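Long-range contacts in esterase (Xanthomonas oryzae pv. oryzae, PDB 3H2G), which is an esterase that degrades rice cell walls and serves the bacterium as a virulence factor, probably with an alpha/beta-hydrolase fold: residues 59-64 against 128-133; 49-54 against 146-151. All coordinates share one frame; numbering follows the deposited sequence.

Contact 1 (59-64 against 128-133)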
loop_
_atom_site.group_PDB
_atom_site.type_symbol
_atom_site.label_atom_id
_atom_site.label_comp_id
_atom_site.label_asym_id
_atom_site.label_seq_id
_atom_site.Cartn_x
_atom_site.Cartn_y
_atom_site.Cartn_z
ATOM N N GLU A 59 2.382 17.526 12.712
ATOM C CA GLU A 59 3.681 18.110 13.021
ATOM C C GLU A 59 4.676 17.817 11.897
ATOM O O GLU A 59 4.486 16.889 11.115
ATOM C CB GLU A 59 4.219 17.546 14.342
ATOM C CG GLU A 59 4.822 16.148 14.234
ATOM C CD GLU A 59 3.797 15.031 14.313
ATOM O OE1 GLU A 59 2.649 15.213 13.852
ATOM O OE2 GLU A 59 4.154 13.952 14.828
ATOM N N PRO A 60 5.750 18.613 11.799
ATOM C CA PRO A 60 6.727 18.360 10.736
ATOM C C PRO A 60 7.417 17.003 10.854
ATOM O O PRO A 60 7.726 16.530 11.954
ATOM C CB PRO A 60 7.700 19.537 10.865
ATOM C CG PRO A 60 7.565 19.950 12.297
ATOM C CD PRO A 60 6.087 19.835 12.546
ATOM N N ALA A 61 7.642 16.382 9.702
ATOM C CA ALA A 61 8.294 15.080 9.625
ATOM C C ALA A 61 8.913 14.963 8.239
ATOM O O ALA A 61 8.656 15.798 7.372
ATOM C CB ALA A 61 7.271 13.972 9.835
ATOM N N THR A 62 9.737 13.941 8.033
ATOM C CA THR A 62 10.359 13.726 6.732
ATOM C C THR A 62 10.039 12.311 6.273
ATOM O O THR A 62 9.617 11.469 7.070
ATOM C CB THR A 62 11.896 13.869 6.789
ATOM O OG1 THR A 62 12.441 12.820 7.596
ATOM C CG2 THR A 62 12.288 15.220 7.376
ATOM N N ALA A 63 10.239 12.063 4.985
ATOM C CA ALA A 63 9.990 10.754 4.399
ATOM C C ALA A 63 10.818 10.623 3.132
ATOM O O ALA A 63 11.342 11.612 2.615
ATOM C CB ALA A 63 8.503 10.592 4.073
ATOM N N SER A 64 10.941 9.397 2.637
ATOM C CA SER A 64 11.696 9.152 1.420
ATOM C C SER A 64 10.747 8.582 0.372
ATOM O O SER A 64 9.602 8.243 0.678
ATOM C CB SER A 64 12.855 8.184 1.696
ATOM O OG SER A 64 12.398 6.957 2.245
ATOM N N LEU A 128 9.465 4.691 7.755
ATOM C CA LEU A 128 10.187 3.703 6.958
ATOM C C LEU A 128 11.172 4.403 6.030
ATOM O O LEU A 128 11.093 5.614 5.838
ATOM C CB LEU A 128 9.203 2.863 6.139
ATOM C CG LEU A 128 8.156 2.105 6.962
ATOM C CD1 LEU A 128 7.131 1.476 6.030
ATOM C CD2 LEU A 128 8.841 1.043 7.823
ATOM N N GLY A 129 12.094 3.641 5.450
ATOM C CA GLY A 129 13.075 4.243 4.564
ATOM C C GLY A 129 13.900 5.271 5.315
ATOM O O GLY A 129 14.381 5.000 6.414
ATOM N N LYS A 130 14.055 6.461 4.739
ATOM C CA LYS A 130 14.841 7.515 5.378
ATOM C C LYS A 130 14.024 8.447 6.278
ATOM O O LYS A 130 14.537 9.461 6.753
ATOM C CB LYS A 130 15.554 8.351 4.314
ATOM C CG LYS A 130 16.587 7.596 3.497
ATOM C CD LYS A 130 17.237 8.533 2.485
ATOM C CE LYS A 130 18.292 7.830 1.653
ATOM N NZ LYS A 130 18.928 8.771 0.678
ATOM N N SER A 131 12.764 8.107 6.518
ATOM C CA SER A 131 11.902 8.940 7.352
ATOM C C SER A 131 12.412 9.075 8.785
ATOM O O SER A 131 12.991 8.139 9.340
ATOM C CB SER A 131 10.483 8.369 7.377
ATOM O OG SER A 131 9.662 9.091 8.277
ATOM N N ASN A 132 12.193 10.243 9.383
ATOM C CA ASN A 132 12.624 10.472 10.755
ATOM C C ASN A 132 11.549 10.116 11.782
ATOM O O ASN A 132 11.743 10.319 12.979
ATOM C CB ASN A 132 13.068 11.933 10.952
ATOM C CG ASN A 132 11.940 12.937 10.752
ATOM O OD1 ASN A 132 10.798 12.575 10.442
ATOM N ND2 ASN A 132 12.261 14.220 10.930
ATOM N N TYR A 133 10.423 9.574 11.325
ATOM C CA TYR A 133 9.346 9.215 12.249
ATOM C C TYR A 133 9.722 7.992 13.093
ATOM O O TYR A 133 10.265 7.015 12.580
ATOM C CB TYR A 133 8.043 8.958 11.481
ATOM C CG TYR A 133 6.838 9.632 12.110
ATOM C CD1 TYR A 133 6.802 11.018 12.282
ATOM C CD2 TYR A 133 5.741 8.885 12.542
ATOM C CE1 TYR A 133 5.702 11.645 12.870
ATOM C CE2 TYR A 133 4.635 9.500 13.132
ATOM C CZ TYR A 133 4.624 10.879 13.295
ATOM O OH TYR A 133 3.543 11.487 13.885
HETATM O O HOH W 1 14.936 11.950 7.524
HETATM O O HOH W 2 9.732 7.369 4.214
#
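The ring of Tyr-133 meets Glu-59 at its edge, near the ring plane, through a hydrogen bond of 2.7 Å from Tyr-133 OH to Glu-59 OE2. The two side chains cross at about a right angle, with carboxylate and ring planes 50° apart, and the hydroxyl arrives on the syn side of the oxygen, somewhat out of the carboxylate plane. Ala-61 CB touches the same ring obliquely, 3.9 Å from Tyr-133 CD1.

The second flat group, the amide of Asn-132, turns back over the strand because CG sits between the backbone N and the carbonyl carbon. OD1 thereby accepts Thr-62 N at 3.0 Å, the donor N standing above the carbonyl plane, 47° out of it, rather than on a lone pair. Thr-62 OG1 lies 3.2 Å from Asn-132 CG, takes a weak bond from Asn-132 N, and shares a water with Lys-130 O.

Next along, Ser-131 OG donates a hydrogen bond to Thr-62 O at 2.7 Å while accepting from Tyr-133 N, an ST turn; Gly-127 N is also bonded to it. At the far end Lys-130 N points almost straight at Ser-64 OG (3.0 Å, 169°), and that hydroxyl is also hydrogen-bonded to Asp-124. Gly-129, at positive phi in the type II' turn from Leu-128 to Ser-131, passes close to the same OG.

Both peptide polar groups of Thr-62 are thus met by side chains of the loop, whereas Ser-64 and Thr-62 offer their own hydroxyls to loop amides. The loop after strand 119-123 is fastened to strand 60-71 by polar side-chain-to-backbone bonds rather than by sheet pairing, and at the Tyr-133 end of 128-133 the phenol, also bonded to Val-56 N, holds Glu-59.

Contact 2 (49-54 against 146-151)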
loop_
_atom_site.group_PDB
_atom_site.type_symbol
_atom_site.label_atom_id
_atom_site.label_comp_id
_atom_site.label_asym_id
_atom_site.label_seq_id
_atom_site.Cartn_x
_atom_site.Cartn_y
_atom_site.Cartn_z
ATOM N N PHE A 49 14.449 10.102 -3.412
ATOM C CA PHE A 49 14.385 11.453 -2.884
ATOM C C PHE A 49 13.822 11.482 -1.469
ATOM O O PHE A 49 13.205 10.517 -1.015
ATOM C CB PHE A 49 13.538 12.332 -3.823
ATOM C CG PHE A 49 12.094 11.907 -3.931
ATOM C CD1 PHE A 49 11.131 12.436 -3.073
ATOM C CD2 PHE A 49 11.699 10.966 -4.879
ATOM C CE1 PHE A 49 9.791 12.031 -3.159
ATOM C CE2 PHE A 49 10.361 10.551 -4.974
ATOM C CZ PHE A 49 9.410 11.085 -4.113
ATOM N N THR A 50 14.072 12.581 -0.764
ATOM C CA THR A 50 13.550 12.752 0.588
ATOM C C THR A 50 12.785 14.064 0.563
ATOM O O THR A 50 13.105 14.963 -0.219
ATOM C CB THR A 50 14.670 12.812 1.648
ATOM O OG1 THR A 50 15.532 13.925 1.386
ATOM C CG2 THR A 50 15.482 11.523 1.624
ATOM N N TYR A 51 11.768 14.177 1.406
ATOM C CA TYR A 51 10.958 15.385 1.410
ATOM C C TYR A 51 10.325 15.690 2.755
ATOM O O TYR A 51 10.299 14.852 3.657
ATOM C CB TYR A 51 9.855 15.261 0.355
ATOM C CG TYR A 51 8.948 14.061 0.568
ATOM C CD1 TYR A 51 9.353 12.775 0.199
ATOM C CD2 TYR A 51 7.692 14.210 1.159
ATOM C CE1 TYR A 51 8.526 11.663 0.417
ATOM C CE2 TYR A 51 6.859 13.108 1.385
ATOM C CZ TYR A 51 7.282 11.839 1.011
ATOM O OH TYR A 51 6.459 10.753 1.226
ATOM N N ALA A 52 9.812 16.908 2.874
ATOM C CA ALA A 52 9.153 17.352 4.086
ATOM C C ALA A 52 7.681 16.964 3.992
ATOM O O ALA A 52 7.064 17.086 2.935
ATOM C CB ALA A 52 9.290 18.869 4.228
ATOM N N THR A 53 7.124 16.493 5.102
ATOM C CA THR A 53 5.721 16.106 5.140
ATOM C C THR A 53 5.224 16.295 6.569
ATOM O O THR A 53 5.850 17.015 7.349
ATOM C CB THR A 53 5.542 14.638 4.679
ATOM O OG1 THR A 53 4.146 14.332 4.580
ATOM C CG2 THR A 53 6.216 13.678 5.653
ATOM N N ILE A 54 4.105 15.667 6.921
ATOM C CA ILE A 54 3.571 15.809 8.272
ATOM C C ILE A 54 3.383 14.486 8.992
ATOM O O ILE A 54 3.238 13.436 8.364
ATOM C CB ILE A 54 2.202 16.531 8.276
ATOM C CG1 ILE A 54 1.255 15.853 7.283
ATOM C CG2 ILE A 54 2.390 18.012 7.958
ATOM C CD1 ILE A 54 -0.184 16.334 7.370
ATOM N N SER A 146 -1.242 11.553 3.372
ATOM C CA SER A 146 -0.369 12.721 3.455
ATOM C C SER A 146 1.032 12.415 2.933
ATOM O O SER A 146 1.632 13.230 2.234
ATOM C CB SER A 146 -0.298 13.247 4.895
ATOM O OG SER A 146 0.283 12.307 5.785
ATOM N N ALA A 147 1.545 11.237 3.264
ATOM C CA ALA A 147 2.874 10.841 2.811
ATOM C C ALA A 147 2.898 10.675 1.294
ATOM O O ALA A 147 3.854 11.073 0.632
ATOM C CB ALA A 147 3.291 9.537 3.488
ATOM N N THR A 148 1.840 10.085 0.747
ATOM C CA THR A 148 1.751 9.871 -0.693
ATOM C C THR A 148 1.607 11.196 -1.439
ATOM O O THR A 148 2.293 11.446 -2.434
ATOM C CB THR A 148 0.562 8.959 -1.036
ATOM O OG1 THR A 148 0.754 7.684 -0.408
ATOM C CG2 THR A 148 0.460 8.752 -2.540
ATOM N N ILE A 149 0.709 12.044 -0.952
ATOM C CA ILE A 149 0.482 13.344 -1.567
ATOM C C ILE A 149 1.760 14.185 -1.576
ATOM O O ILE A 149 2.121 14.769 -2.595
ATOM C CB ILE A 149 -0.640 14.096 -0.823
ATOM C CG1 ILE A 149 -1.988 13.446 -1.159
ATOM C CG2 ILE A 149 -0.626 15.574 -1.185
ATOM C CD1 ILE A 149 -3.133 13.863 -0.242
ATOM N N ASP A 150 2.454 14.227 -0.447
ATOM C CA ASP A 150 3.677 15.012 -0.350
ATOM C C ASP A 150 4.830 14.423 -1.161
ATOM O O ASP A 150 5.734 15.148 -1.580
ATOM C CB ASP A 150 4.044 15.193 1.125
ATOM C CG ASP A 150 3.070 16.115 1.845
ATOM O OD1 ASP A 150 3.072 16.163 3.093
ATOM O OD2 ASP A 150 2.296 16.803 1.146
ATOM N N ALA A 151 4.793 13.114 -1.396
ATOM C CA ALA A 151 5.823 12.464 -2.201
ATOM C C ALA A 151 5.617 12.911 -3.644
ATOM O O ALA A 151 6.578 13.167 -4.371
ATOM C CB ALA A 151 5.698 10.943 -2.103
HETATM O O HOH W 3 2.903 12.272 5.872
#
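Tyr-51 reaches from strand 49-54 onto the helix with CG held between its backbone N and carbonyl carbon, which lays the ring against the turn formed by Ala-147, Asp-150 and Ala-151. Ala-151 CA stands over one face, 3.8 Å from the centroid of the Tyr-51 ring and 19° off its normal, a CH-pi contact displaced toward the rim. Ala-151 CB packs against the phenol end, 3.6 Å from Tyr-51 CZ. Asp-150 CB comes up to the CE2 side of the ring, on the same side of its plane as Ala-151 CA. The hydroxyl makes a weak bond to Ala-147 O, a carbonyl that already receives Ala-151 N within the helix; its stronger partner is Ser-123 of strand 119-123.

In Thr-53 the hydroxyl lies trans to the backbone N (chi1 -173°), which turns it to the helix. It donates to the anti lone pair of Asp-150 OD1, with 2.6 Å between Thr-53 OG1 and that oxygen. A water gives it a hydrogen in return and ties it to Ile-54 O and Ser-146 OG. Asp-150 is gripped further by salt bridges to Arg-4 and Arg-153, which would be expected to keep its carboxylate ionised. At the two ends, Ile-54 CG1 lies 3.9 Å from Ser-146 CB, and Phe-49 CZ approaches Ala-151 O at 3.5 Å.

Segments 49-54 and 146-151 run roughly antiparallel, 149° between their directions, their axes 8.0 Å apart at closest approach. This is a helix laid on the central mixed sheet, the layered packing expected of the alpha/beta-hydrolase fold.

How the contacts relate
Strands 43-54 and 60-71 are neighbours in one antiparallel hairpin of the sheet, and the two contacts meet there, their centres about 8 Å apart: Ala-61 O pairs with Thr-53 N at 2.8 Å, and Ala-63 O with Tyr-51 N. Contact 2 is the buried one, where helix 141-162 packs on strand 43-54 through an aromatic ring and small side chains, with one carboxylate, a threonine hydroxyl and a single water as its polar patch. Contact 1, only partly buried and with its Lys-130 and Asn-132 exposed, brings a loop to strand 60-71 by several side-chain-to-backbone bonds. The loop of contact 1 precedes the helix of contact 2 in the chain, and Lys-130 CD still packs on Thr-50 CG2.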